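Local coordinates for peridinin-chlorophyll A protein (Amphidinium carterae, PDB 2C9E), which probably serves as a water-soluble light-harvesting antenna, binding peridinin and chlorophyll a to capture solar energy in the blue-green range, at residues Val67-Lys78 against Ala219-Leu230; Thr57-Ala66 against Ala96-Asp105. All coordinates share one frame; numbering follows the deposited sequence.

Contact 1 of 2, residues Val67-Lys78 against Ala219-Leu230; sequences VEAHSKALDSAK and ADGIDKTLEVAL. With MG (magnesium ion), chain L; CLA (chlorophyll a), chain B.
The imidazole of His70, whose CB rests 3.7 Å from CD1 of Leu226, lies with one face on the chlorophyll a macrocycle, offset toward the ring's rim, near C1C of the pigment. At its edge and in its plane is a water 2.6 Å from NE2, and this water is the ligand of the chlorophyll magnesium, while ND1 is hydrogen-bonded to Ala66 O one turn earlier. Two further flat groups, the carboxylates of Asp75 and Asp223, meet at a separate magnesium ion with their planes 67° apart. Asp223 grips that ion with both oxygens, Asp75 with OD1 alone, and Ser71 with both its carbonyl O and its OG. The metal thus clamps helix 60-77 to helix 215-231, one from each of the two family regions of the chain. The two run roughly antiparallel, their axes 9.3 Å apart at an angle of 147°, and interlock knobs-into-holes: Leu74 sits among Ala219, Ile222, Asp223 and Leu226, with CD1 3.5 Å from CA of Asp223, while Leu226 fits among Val67, His70, Ser71 and Leu74. Farther along, Val67 CG1 reaches CD2 of Leu230 at 3.7 Å. Lys78 stretches an extended chain beyond CG across the Asp223 carboxylate, and its NZ approaches OD2 on the anti lone pair at 2.8 Å, so that this oxygen serves ammonium and magnesium together. The same NZ meets Asp220 OD1 at 2.5 Å, nearly head-on to the C-O bond; Lys224 NZ takes OD2 of that carboxylate on its syn side, extending the salt-bridge network. A methionine in place of Lys78 would probably leave Asp220 OD1 without its cationic mate and take from Asp223 OD2 the ammonium it shares with the magnesium.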
loop_
_atom_site.group_PDB
_atom_site.type_symbol
_atom_site.label_atom_id
_atom_site.label_comp_id
_atom_site.label_asym_id
_atom_site.label_seq_id
_atom_site.Cartn_x
_atom_site.Cartn_y
_atom_site.Cartn_z
ATOM N N VAL A 67 -3.369 -4.155 10.475
ATOM C CA VAL A 67 -3.366 -2.729 10.179
ATOM C C VAL A 67 -3.534 -1.965 11.519
ATOM O O VAL A 67 -2.832 -0.978 11.779
ATOM C CB VAL A 67 -4.529 -2.362 9.182
ATOM C CG1 VAL A 67 -4.640 -0.856 9.024
ATOM C CG2 VAL A 67 -4.232 -2.921 7.804
ATOM N N GLU A 68 -4.445 -2.425 12.377
ATOM C CA GLU A 68 -4.653 -1.769 13.685
ATOM C C GLU A 68 -3.313 -1.736 14.428
ATOM O O GLU A 68 -2.933 -0.689 14.978
ATOM C CB GLU A 68 -5.688 -2.527 14.551
ATOM C CG GLU A 68 -7.111 -2.564 13.948
ATOM C CD GLU A 68 -8.184 -3.348 14.791
ATOM O OE1 GLU A 68 -8.224 -4.618 14.758
ATOM O OE2 GLU A 68 -9.011 -2.671 15.473
ATOM N N ALA A 69 -2.600 -2.868 14.421
ATOM C CA ALA A 69 -1.303 -2.974 15.098
ATOM C C ALA A 69 -0.271 -1.958 14.576
ATOM O O ALA A 69 0.507 -1.387 15.361
ATOM C CB ALA A 69 -0.743 -4.365 14.949
ATOM N N HIS A 70 -0.280 -1.709 13.258
ATOM C CA HIS A 70 0.662 -0.749 12.701
ATOM C C HIS A 70 0.239 0.611 13.152
ATOM O O HIS A 70 1.073 1.426 13.493
ATOM C CB HIS A 70 0.699 -0.796 11.156
ATOM C CG HIS A 70 1.525 -1.916 10.614
ATOM N ND1 HIS A 70 1.051 -3.208 10.519
ATOM C CD2 HIS A 70 2.810 -1.949 10.171
ATOM C CE1 HIS A 70 2.007 -3.990 10.027
ATOM N NE2 HIS A 70 3.084 -3.252 9.809
ATOM N N SER A 71 -1.067 0.872 13.150
ATOM C CA SER A 71 -1.528 2.185 13.566
ATOM C C SER A 71 -1.173 2.415 15.037
ATOM O O SER A 71 -0.762 3.510 15.443
ATOM C CB SER A 71 -3.028 2.325 13.409
ATOM O OG SER A 71 -3.408 3.556 14.026
ATOM N N LYS A 72 -1.322 1.386 15.846
ATOM C CA LYS A 72 -0.982 1.588 17.224
ATOM C C LYS A 72 0.521 1.793 17.372
ATOM O O LYS A 72 0.973 2.573 18.227
ATOM C CB LYS A 72 -1.435 0.410 18.077
ATOM C CG LYS A 72 -1.051 0.554 19.551
ATOM C CD LYS A 72 -1.510 -0.673 20.337
ATOM C CE LYS A 72 -1.247 -0.511 21.847
ATOM N NZ LYS A 72 -1.720 0.844 22.259
ATOM N N ALA A 73 1.311 1.129 16.533
ATOM C CA ALA A 73 2.742 1.281 16.701
ATOM C C ALA A 73 3.182 2.655 16.244
ATOM O O ALA A 73 4.135 3.225 16.803
ATOM C CB ALA A 73 3.486 0.179 15.960
ATOM N N LEU A 74 2.488 3.207 15.258
ATOM C CA LEU A 74 2.844 4.544 14.756
ATOM C C LEU A 74 2.626 5.585 15.883
ATOM O O LEU A 74 3.414 6.524 16.049
ATOM C CB LEU A 74 2.012 4.892 13.508
ATOM C CG LEU A 74 2.467 4.151 12.233
ATOM C CD1 LEU A 74 1.445 4.350 11.128
ATOM C CD2 LEU A 74 3.863 4.730 11.791
ATOM N N ASP A 75 1.566 5.400 16.663
ATOM C CA ASP A 75 1.304 6.290 17.800
ATOM C C ASP A 75 2.578 6.503 18.653
ATOM O O ASP A 75 2.823 7.609 19.118
ATOM C CB ASP A 75 0.181 5.721 18.677
ATOM C CG ASP A 75 -1.209 5.821 18.016
ATOM O OD1 ASP A 75 -1.421 6.639 17.078
ATOM O OD2 ASP A 75 -2.122 5.086 18.453
ATOM N N SER A 76 3.390 5.463 18.854
ATOM C CA SER A 76 4.621 5.628 19.643
ATOM C C SER A 76 5.832 6.041 18.794
ATOM O O SER A 76 6.733 6.767 19.254
ATOM C CB SER A 76 4.962 4.335 20.441
ATOM O OG SER A 76 5.210 3.183 19.621
ATOM N N ALA A 77 5.847 5.614 17.537
ATOM C CA ALA A 77 6.968 5.914 16.670
ATOM C C ALA A 77 7.022 7.356 16.257
ATOM O O ALA A 77 8.084 7.970 16.263
ATOM C CB ALA A 77 6.900 5.027 15.419
ATOM N N LYS A 78 5.865 7.907 15.915
ATOM C CA LYS A 78 5.848 9.248 15.380
ATOM C C LYS A 78 6.136 10.360 16.335
ATOM O O LYS A 78 6.053 11.521 15.943
ATOM C CB LYS A 78 4.545 9.524 14.589
ATOM C CG LYS A 78 3.232 9.568 15.380
ATOM C CD LYS A 78 2.065 9.845 14.431
ATOM C CE LYS A 78 0.742 9.772 15.146
ATOM N NZ LYS A 78 -0.399 9.992 14.213
ATOM N N ALA A 219 5.054 9.989 8.796
ATOM C CA ALA A 219 4.561 8.876 9.646
ATOM C C ALA A 219 3.115 9.203 10.078
ATOM O O ALA A 219 2.238 8.323 10.164
ATOM C CB ALA A 219 5.470 8.687 10.916
ATOM N N ASP A 220 2.866 10.473 10.353
ATOM C CA ASP A 220 1.538 10.880 10.782
ATOM C C ASP A 220 0.552 10.723 9.658
ATOM O O ASP A 220 -0.606 10.344 9.862
ATOM C CB ASP A 220 1.509 12.337 11.251
ATOM C CG ASP A 220 0.151 12.693 11.833
ATOM O OD1 ASP A 220 -0.177 12.097 12.872
ATOM O OD2 ASP A 220 -0.609 13.505 11.250
ATOM N N GLY A 221 1.006 11.056 8.462
ATOM C CA GLY A 221 0.149 10.891 7.302
ATOM C C GLY A 221 -0.189 9.419 7.111
ATOM O O GLY A 221 -1.339 9.051 6.860
ATOM N N ILE A 222 0.815 8.557 7.244
ATOM C CA ILE A 222 0.558 7.120 7.061
ATOM C C ILE A 222 -0.426 6.647 8.109
ATOM O O ILE A 222 -1.344 5.864 7.829
ATOM C CB ILE A 222 1.829 6.276 7.220
ATOM C CG1 ILE A 222 2.848 6.644 6.113
ATOM C CG2 ILE A 222 1.457 4.776 7.244
ATOM C CD1 ILE A 222 2.317 6.431 4.668
ATOM N N ASP A 223 -0.202 7.109 9.336
ATOM C CA ASP A 223 -1.041 6.723 10.444
ATOM C C ASP A 223 -2.482 7.153 10.210
ATOM O O ASP A 223 -3.398 6.357 10.407
ATOM C CB ASP A 223 -0.518 7.341 11.737
ATOM C CG ASP A 223 -1.144 6.718 12.941
ATOM O OD1 ASP A 223 -1.668 5.599 12.760
ATOM O OD2 ASP A 223 -1.116 7.309 14.045
ATOM N N LYS A 224 -2.686 8.406 9.789
ATOM C CA LYS A 224 -4.044 8.885 9.537
ATOM C C LYS A 224 -4.692 8.094 8.433
ATOM O O LYS A 224 -5.916 7.886 8.441
ATOM C CB LYS A 224 -4.033 10.381 9.168
ATOM C CG LYS A 224 -4.089 11.356 10.401
ATOM C CD LYS A 224 -3.980 12.785 9.947
ATOM C CE LYS A 224 -4.117 13.759 11.118
ATOM N NZ LYS A 224 -3.145 13.435 12.239
ATOM N N THR A 225 -3.878 7.670 7.457
ATOM C CA THR A 225 -4.402 6.903 6.325
ATOM C C THR A 225 -4.869 5.521 6.796
ATOM O O THR A 225 -5.914 5.009 6.373
ATOM C CB THR A 225 -3.297 6.784 5.230
ATOM O OG1 THR A 225 -2.964 8.093 4.770
ATOM C CG2 THR A 225 -3.759 5.997 4.038
ATOM N N LEU A 226 -4.076 4.884 7.649
ATOM C CA LEU A 226 -4.470 3.593 8.156
ATOM C C LEU A 226 -5.759 3.768 8.987
ATOM O O LEU A 226 -6.681 3.006 8.865
ATOM C CB LEU A 226 -3.346 3.012 9.023
ATOM C CG LEU A 226 -2.074 2.647 8.274
ATOM C CD1 LEU A 226 -1.266 1.702 9.193
ATOM C CD2 LEU A 226 -2.413 1.971 6.901
ATOM N N GLU A 227 -5.776 4.806 9.816
ATOM C CA GLU A 227 -6.890 5.170 10.696
ATOM C C GLU A 227 -8.119 5.294 9.809
ATOM O O GLU A 227 -9.136 4.668 10.094
ATOM C CB GLU A 227 -6.520 6.492 11.418
ATOM C CG GLU A 227 -7.528 7.123 12.403
ATOM C CD GLU A 227 -7.162 8.605 12.805
ATOM O OE1 GLU A 227 -5.962 8.922 13.057
ATOM O OE2 GLU A 227 -8.076 9.455 12.887
ATOM N N VAL A 228 -8.048 6.076 8.727
ATOM C CA VAL A 228 -9.194 6.194 7.794
ATOM C C VAL A 228 -9.583 4.830 7.209
ATOM O O VAL A 228 -10.780 4.514 7.061
ATOM C CB VAL A 228 -8.884 7.151 6.624
ATOM C CG1 VAL A 228 -9.791 6.902 5.477
ATOM C CG2 VAL A 228 -9.048 8.567 7.081
ATOM N N ALA A 229 -8.579 4.005 6.894
ATOM C CA ALA A 229 -8.868 2.712 6.328
ATOM C C ALA A 229 -9.660 1.849 7.320
ATOM O O ALA A 229 -10.538 1.094 6.918
ATOM C CB ALA A 229 -7.589 2.009 5.922
ATOM N N LEU A 230 -9.357 1.951 8.613
ATOM C CA LEU A 230 -10.083 1.115 9.581
ATOM C C LEU A 230 -11.568 1.493 9.723
ATOM O O LEU A 230 -12.352 0.683 10.185
ATOM C CB LEU A 230 -9.394 1.125 10.946
ATOM C CG LEU A 230 -8.306 0.094 11.339
ATOM C CD1 LEU A 230 -8.275 -1.107 10.464
ATOM C CD2 LEU A 230 -6.988 0.768 11.372
HETATM MG MG MG L . -2.435 5.395 15.151
HETATM MG MG CLA B . 5.237 -3.867 6.521
HETATM C CHA CLA B . 7.158 -6.512 5.116
HETATM C CHB CLA B . 8.126 -1.845 6.451
HETATM C CHC CLA B . 3.341 -0.986 6.852
HETATM C CHD CLA B . 2.370 -5.730 5.855
HETATM N NA CLA B . 7.337 -4.161 5.791
HETATM C C1A CLA B . 7.908 -5.369 5.363
HETATM C C2A CLA B . 9.428 -5.218 5.257
HETATM C C3A CLA B . 9.716 -3.812 5.811
HETATM C C4A CLA B . 8.342 -3.188 6.028
HETATM C CMA CLA B . 10.532 -3.928 7.160
HETATM C CAA CLA B . 9.990 -5.301 3.839
HETATM C CBA CLA B . 9.277 -4.344 2.910
HETATM C CGA CLA B . 9.912 -4.290 1.541
HETATM O O1A CLA B . 10.037 -5.334 0.891
HETATM O O2A CLA B . 10.354 -3.137 1.012
HETATM N NB CLA B . 5.666 -1.815 6.769
HETATM C C1B CLA B . 6.918 -1.229 6.777
HETATM C C2B CLA B . 6.764 0.149 7.207
HETATM C C3B CLA B . 5.426 0.396 7.344
HETATM C C4B CLA B . 4.728 -0.815 6.951
HETATM C CMB CLA B . 7.859 1.203 7.510
HETATM C CAB CLA B . 5.035 1.713 7.876
HETATM C CBB CLA B . 3.699 2.019 8.168
HETATM N NC CLA B . 3.230 -3.440 6.381
HETATM C C1C CLA B . 2.652 -2.192 6.590
HETATM C C2C CLA B . 1.203 -2.332 6.545
HETATM C C3C CLA B . 0.929 -3.647 6.277
HETATM C C4C CLA B . 2.203 -4.365 6.194
HETATM C CMC CLA B . 0.163 -1.193 6.861
HETATM C CAC CLA B . -0.472 -4.216 6.141
HETATM C CBC CLA B . -0.816 -5.109 7.339
HETATM N ND CLA B . 4.786 -5.661 5.622
HETATM C C1D CLA B . 3.606 -6.356 5.579
HETATM C C2D CLA B . 3.840 -7.734 5.173
HETATM C C3D CLA B . 5.175 -7.838 4.980
HETATM C C4D CLA B . 5.761 -6.569 5.290
HETATM C CMD CLA B . 2.847 -8.883 4.972
HETATM C CAD CLA B . 6.254 -8.710 4.584
HETATM O OBD CLA B . 6.293 -9.941 4.467
HETATM C CBD CLA B . 7.500 -7.816 4.364
HETATM C CGD CLA B . 8.728 -8.470 4.942
HETATM O O1D CLA B . 9.058 -8.249 6.128
HETATM O O2D CLA B . 9.460 -9.298 4.142
HETATM C CED CLA B . 10.555 -10.019 4.598
HETATM C C1 CLA B . 10.619 -3.102 -0.421
HETATM C C2 CLA B . 9.359 -3.068 -1.130
HETATM C C3 CLA B . 8.911 -3.973 -2.058
HETATM C C4 CLA B . 9.742 -5.164 -2.490
HETATM C C5 CLA B . 7.585 -3.862 -2.774
HETATM C C6 CLA B . 6.725 -2.647 -2.338
HETATM C C7 CLA B . 5.464 -2.545 -3.201
HETATM C C8 CLA B . 4.582 -1.356 -2.845
HETATM C C9 CLA B . 3.931 -1.539 -1.461
HETATM C C10 CLA B . 3.572 -1.123 -3.968
HETATM C C11 CLA B . 2.763 0.164 -3.812
HETATM C C12 CLA B . 1.712 0.436 -4.933
HETATM C C13 CLA B . 0.906 1.740 -4.687
HETATM C C14 CLA B . -0.272 1.866 -5.632
HETATM C C15 CLA B . 1.824 2.967 -4.823
HETATM C C16 CLA B . 1.155 4.274 -4.449
HETATM C C17 CLA B . 2.155 5.378 -4.493
HETATM C C18 CLA B . 1.605 6.771 -4.154
HETATM C C19 CLA B . 0.644 7.319 -5.182
HETATM C C20 CLA B . 2.743 7.735 -3.961
HETATM O O HOH W 1 5.203 -4.233 8.691
HETATM O O HOH W 2 -4.625 6.812 14.342
HETATM O O HOH W 3 -3.134 10.399 13.965
#

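Contact 2 of 2, residues Thr57-Ala66 against Ala96-Asp105; sequences TMDPKLVRAA and ALARMIASAD. With PID (peridinin), chain F.
An antiparallel helical hairpin brings Leu62 of helix 60-77 against Met100 of helix 87-102, the start of one helix lying beside the end of the other. The axes are 8.6 Å apart at closest. CB of Leu62 packs on the Met100 backbone, 3.8 Å from its CA, while CD1 reaches over to the carbonyl O of Arg99. Met100 sets off anti to the backbone N and bends at its last torsion, which lays SD against the CB of Ala66 at 3.5 Å and turns the methyl CE back to SD of Met58. The extended Met58 chain crosses it at a slant and also touches CB of Ala104 through CG. These sulfur-rich contacts belong to the pigment-binding interior: Met58 and Met100 line the pocket of one peridinin, whereas Leu97 and Ile101 lie along another, with Ile101 CD1 3.4 Å from its C12. Between the two helices a water donates to the carbonyls of both Leu62 and Ala96. At the helix ends two almost straight bonds tie the loops together. Asp59 N gives its hydrogen to Ser103 OG at 3.0 Å (174°), and that hydroxyl in turn donates to Met100 O, which Ser103 N approaches from the same face; the serine is thereby fixed in rotation as both acceptor and donor. Likewise Asp105 N points at Thr57 OG1, 3.1 Å away (179°), the threonine hydroxyl being bonded also to Val54 O. Both aspartates are N-caps: OD1 of Asp59 receives Lys61 N from above the carboxylate plane at 3.0 Å, and OD1 of Asp105 is hydrogen-bonded to Lys108 N in the first turn of helix 106-111.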
loop_
_atom_site.group_PDB
_atom_site.type_symbol
_atom_site.label_atom_id
_atom_site.label_comp_id
_atom_site.label_asym_id
_atom_site.label_seq_id
_atom_site.Cartn_x
_atom_site.Cartn_y
_atom_site.Cartn_z
ATOM N N THR A 57 -6.570 -13.164 -0.420
ATOM C CA THR A 57 -6.745 -14.544 0.052
ATOM C C THR A 57 -6.765 -14.596 1.585
ATOM O O THR A 57 -7.104 -15.615 2.167
ATOM C CB THR A 57 -5.609 -15.492 -0.419
ATOM O OG1 THR A 57 -4.347 -15.056 0.124
ATOM C CG2 THR A 57 -5.544 -15.565 -1.946
ATOM N N MET A 58 -6.411 -13.482 2.223
ATOM C CA MET A 58 -6.337 -13.378 3.678
ATOM C C MET A 58 -7.669 -13.207 4.393
ATOM O O MET A 58 -8.666 -12.770 3.804
ATOM C CB MET A 58 -5.434 -12.204 4.048
ATOM C CG MET A 58 -3.955 -12.412 3.623
ATOM S SD MET A 58 -2.952 -10.880 3.763
ATOM C CE MET A 58 -1.310 -11.500 3.365
ATOM N N ASP A 59 -7.662 -13.532 5.677
ATOM C CA ASP A 59 -8.822 -13.405 6.535
ATOM C C ASP A 59 -8.995 -11.907 6.872
ATOM O O ASP A 59 -8.190 -11.315 7.593
ATOM C CB ASP A 59 -8.541 -14.217 7.785
ATOM C CG ASP A 59 -9.667 -14.169 8.789
ATOM O OD1 ASP A 59 -10.547 -13.295 8.703
ATOM O OD2 ASP A 59 -9.648 -15.025 9.691
ATOM N N PRO A 60 -10.062 -11.274 6.370
ATOM C CA PRO A 60 -10.219 -9.853 6.681
ATOM C C PRO A 60 -10.079 -9.471 8.167
ATOM O O PRO A 60 -9.583 -8.373 8.498
ATOM C CB PRO A 60 -11.613 -9.518 6.113
ATOM C CG PRO A 60 -11.814 -10.564 4.994
ATOM C CD PRO A 60 -11.213 -11.806 5.605
ATOM N N LYS A 61 -10.530 -10.341 9.069
ATOM C CA LYS A 61 -10.419 -10.011 10.499
ATOM C C LYS A 61 -8.958 -9.826 10.900
ATOM O O LYS A 61 -8.614 -8.923 11.673
ATOM C CB LYS A 61 -11.066 -11.101 11.383
ATOM C CG LYS A 61 -12.631 -11.120 11.372
ATOM C CD LYS A 61 -13.229 -12.419 10.713
ATOM C CE LYS A 61 -13.387 -12.283 9.167
ATOM N NZ LYS A 61 -13.579 -13.577 8.443
ATOM N N LEU A 62 -8.097 -10.690 10.378
ATOM C CA LEU A 62 -6.668 -10.624 10.671
ATOM C C LEU A 62 -5.956 -9.476 9.917
ATOM O O LEU A 62 -4.932 -8.958 10.393
ATOM C CB LEU A 62 -6.024 -11.976 10.360
ATOM C CG LEU A 62 -6.716 -13.083 11.164
ATOM C CD1 LEU A 62 -6.127 -14.424 10.852
ATOM C CD2 LEU A 62 -6.571 -12.773 12.677
ATOM N N VAL A 63 -6.488 -9.091 8.754
ATOM C CA VAL A 63 -5.930 -7.978 7.957
ATOM C C VAL A 63 -6.183 -6.726 8.783
ATOM O O VAL A 63 -5.331 -5.848 8.959
ATOM C CB VAL A 63 -6.670 -7.811 6.569
ATOM C CG1 VAL A 63 -6.397 -6.427 5.970
ATOM C CG2 VAL A 63 -6.196 -8.873 5.584
ATOM N N ARG A 64 -7.386 -6.659 9.310
ATOM C CA ARG A 64 -7.785 -5.521 10.096
ATOM C C ARG A 64 -6.945 -5.408 11.356
ATOM O O ARG A 64 -6.445 -4.319 11.696
ATOM C CB ARG A 64 -9.274 -5.648 10.421
ATOM C CG ARG A 64 -9.772 -4.548 11.296
ATOM C CD ARG A 64 -11.243 -4.696 11.709
ATOM N NE ARG A 64 -11.624 -3.385 12.207
ATOM C CZ ARG A 64 -12.009 -2.378 11.429
ATOM N NH1 ARG A 64 -12.109 -2.535 10.112
ATOM N NH2 ARG A 64 -12.199 -1.185 11.968
ATOM N N ALA A 65 -6.772 -6.511 12.061
ATOM C CA ALA A 65 -5.952 -6.471 13.276
ATOM C C ALA A 65 -4.496 -6.036 12.940
ATOM O O ALA A 65 -3.902 -5.212 13.658
ATOM C CB ALA A 65 -5.946 -7.868 13.958
ATOM N N ALA A 66 -3.932 -6.592 11.864
ATOM C CA ALA A 66 -2.565 -6.264 11.412
ATOM C C ALA A 66 -2.389 -4.762 11.133
ATOM O O ALA A 66 -1.368 -4.172 11.493
ATOM C CB ALA A 66 -2.235 -7.082 10.161
ATOM N N ALA A 96 0.816 -9.920 14.964
ATOM C CA ALA A 96 -0.387 -9.729 14.163
ATOM C C ALA A 96 -0.086 -10.137 12.683
ATOM O O ALA A 96 -0.843 -10.879 12.067
ATOM C CB ALA A 96 -0.840 -8.275 14.229
ATOM N N LEU A 97 1.033 -9.665 12.125
ATOM C CA LEU A 97 1.391 -10.046 10.733
ATOM C C LEU A 97 1.585 -11.557 10.614
ATOM O O LEU A 97 1.254 -12.160 9.588
ATOM C CB LEU A 97 2.709 -9.363 10.305
ATOM C CG LEU A 97 2.633 -7.881 9.931
ATOM C CD1 LEU A 97 4.005 -7.304 9.704
ATOM C CD2 LEU A 97 1.766 -7.762 8.679
ATOM N N ALA A 98 2.143 -12.193 11.639
ATOM C CA ALA A 98 2.370 -13.612 11.525
ATOM C C ALA A 98 1.043 -14.315 11.411
ATOM O O ALA A 98 0.888 -15.234 10.625
ATOM C CB ALA A 98 3.211 -14.144 12.764
ATOM N N ARG A 99 0.074 -13.862 12.196
ATOM C CA ARG A 99 -1.248 -14.462 12.171
ATOM C C ARG A 99 -1.962 -14.133 10.861
ATOM O O ARG A 99 -2.628 -14.992 10.272
ATOM C CB ARG A 99 -2.048 -14.022 13.426
ATOM C CG ARG A 99 -1.441 -14.671 14.700
ATOM C CD ARG A 99 -2.216 -14.459 15.998
ATOM N NE ARG A 99 -1.453 -14.949 17.176
ATOM C CZ ARG A 99 -1.102 -16.220 17.417
ATOM N NH1 ARG A 99 -1.418 -17.218 16.601
ATOM N NH2 ARG A 99 -0.402 -16.492 18.493
ATOM N N MET A 100 -1.790 -12.907 10.363
ATOM C CA MET A 100 -2.444 -12.593 9.126
ATOM C C MET A 100 -1.824 -13.423 7.999
ATOM O O MET A 100 -2.536 -13.855 7.074
ATOM C CB MET A 100 -2.334 -11.101 8.832
ATOM C CG MET A 100 -2.960 -10.663 7.503
ATOM S SD MET A 100 -2.382 -8.916 7.179
ATOM C CE MET A 100 -0.752 -9.224 6.300
ATOM N N ILE A 101 -0.513 -13.652 8.040
ATOM C CA ILE A 101 0.098 -14.437 6.963
ATOM C C ILE A 101 -0.311 -15.920 7.040
ATOM O O ILE A 101 -0.344 -16.641 6.018
ATOM C CB ILE A 101 1.655 -14.299 6.960
ATOM C CG1 ILE A 101 2.000 -12.842 6.669
ATOM C CG2 ILE A 101 2.294 -15.246 5.924
ATOM C CD1 ILE A 101 3.398 -12.525 6.836
ATOM N N ALA A 102 -0.634 -16.367 8.249
ATOM C CA ALA A 102 -1.063 -17.751 8.425
ATOM C C ALA A 102 -2.405 -17.979 7.693
ATOM O O ALA A 102 -2.742 -19.086 7.318
ATOM C CB ALA A 102 -1.192 -18.077 9.930
ATOM N N SER A 103 -3.174 -16.922 7.481
ATOM C CA SER A 103 -4.440 -17.102 6.782
ATOM C C SER A 103 -4.307 -16.967 5.261
ATOM O O SER A 103 -5.268 -17.157 4.541
ATOM C CB SER A 103 -5.468 -16.073 7.265
ATOM O OG SER A 103 -5.134 -14.769 6.791
ATOM N N ALA A 104 -3.127 -16.637 4.770
ATOM C CA ALA A 104 -2.972 -16.430 3.337
ATOM C C ALA A 104 -2.760 -17.703 2.525
ATOM O O ALA A 104 -2.294 -18.746 3.056
ATOM C CB ALA A 104 -1.789 -15.429 3.078
ATOM N N ASP A 105 -3.095 -17.617 1.234
ATOM C CA ASP A 105 -2.858 -18.735 0.341
ATOM C C ASP A 105 -1.340 -18.867 0.376
ATOM O O ASP A 105 -0.640 -17.911 0.031
ATOM C CB ASP A 105 -3.277 -18.400 -1.071
ATOM C CG ASP A 105 -2.901 -19.489 -2.033
ATOM O OD1 ASP A 105 -1.720 -19.614 -2.462
ATOM O OD2 ASP A 105 -3.821 -20.262 -2.335
HETATM C C1 PID F . 6.877 -19.066 3.571
HETATM C C2 PID F . 6.702 -20.478 3.000
HETATM C C3 PID F . 5.247 -20.694 2.573
HETATM C C4 PID F . 4.362 -20.549 3.814
HETATM C C5 PID F . 4.348 -19.125 4.382
HETATM C C6 PID F . 5.714 -18.413 4.325
HETATM C C7 PID F . 5.898 -17.413 5.287
HETATM C C8 PID F . 6.309 -16.099 5.049
HETATM C C9 PID F . 6.453 -15.112 6.030
HETATM C C10 PID F . 6.221 -15.226 7.397
HETATM C C11 PID F . 6.759 -13.831 5.818
HETATM C C12 PID F . 6.717 -13.155 6.971
HETATM C C13 PID F . 6.967 -11.789 7.116
HETATM C C14 PID F . 6.926 -11.041 8.295
HETATM C C15 PID F . 7.202 -9.672 8.245
HETATM C C16 PID F . 7.180 -8.791 9.326
HETATM C C17 PID F . 7.454 -7.431 9.172
HETATM C C18 PID F . 7.398 -6.539 10.242
HETATM C C19 PID F . 7.640 -5.171 10.135
HETATM C C20 PID F . 7.509 -4.360 11.265
HETATM C C21 PID F . 7.676 -2.975 11.301
HETATM C C22 PID F . 7.478 -2.288 12.500
HETATM C C23 PID F . 7.590 -0.990 12.584
HETATM C C24 PID F . 7.633 0.318 12.623
HETATM C C25 PID F . 6.405 1.192 12.324
HETATM C C26 PID F . 6.758 2.130 11.164
HETATM C C27 PID F . 8.059 2.908 11.399
HETATM C C28 PID F . 9.238 1.985 11.735
HETATM C C29 PID F . 8.933 1.066 12.925
HETATM C C30 PID F . 7.790 4.746 9.913
HETATM C C31 PID F . 8.193 5.539 8.668
HETATM C CM1 PID F . 8.321 -18.725 3.943
HETATM C CM2 PID F . 3.840 -19.241 5.823
HETATM C CM3 PID F . 3.309 -18.341 3.576
HETATM C CM4 PID F . 6.567 -11.703 9.630
HETATM C CM5 PID F . 8.035 -2.187 10.036
HETATM C CM6 PID F . 5.215 0.341 11.870
HETATM C CM7 PID F . 5.988 1.977 13.569
HETATM C CM8 PID F . 10.089 0.082 13.133
HETATM O O1 PID F . 6.094 -18.017 2.994
HETATM O O2 PID F . 5.072 -22.009 2.035
HETATM O O3 PID F . 5.888 -16.249 7.990
HETATM O O4 PID F . 6.385 -14.005 7.989
HETATM O O5 PID F . 8.708 1.854 14.102
HETATM O O6 PID F . 8.398 3.554 10.161
HETATM O O7 PID F . 6.978 5.220 10.706
HETATM O O HOH W 4 -3.547 -10.108 12.209
#

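How the contacts relate
Contacts 1 and 2 have centres about 17 Å apart and both use helix 60-77: contact 2 pairs its first half with helix 87-102, contact 1 its second half with helix 215-231, although His70 and Ala73 of that second half still touch helix 87-102. Along the chain the segments alternate: 57-66, 67-78, 96-105 and finally 219-230, so a short-range hairpin is joined to a pairing between the two family regions. The sites also touch where Arg64 NH2 makes a probable hydrogen bond of 2.6 Å to Leu230 O. Residues of both contacts, Ala66, Leu97 and Met100 with His70, Ile222 and Leu226, line one chlorophyll a pocket, so the shared helix brings both partner helices to the same pigment.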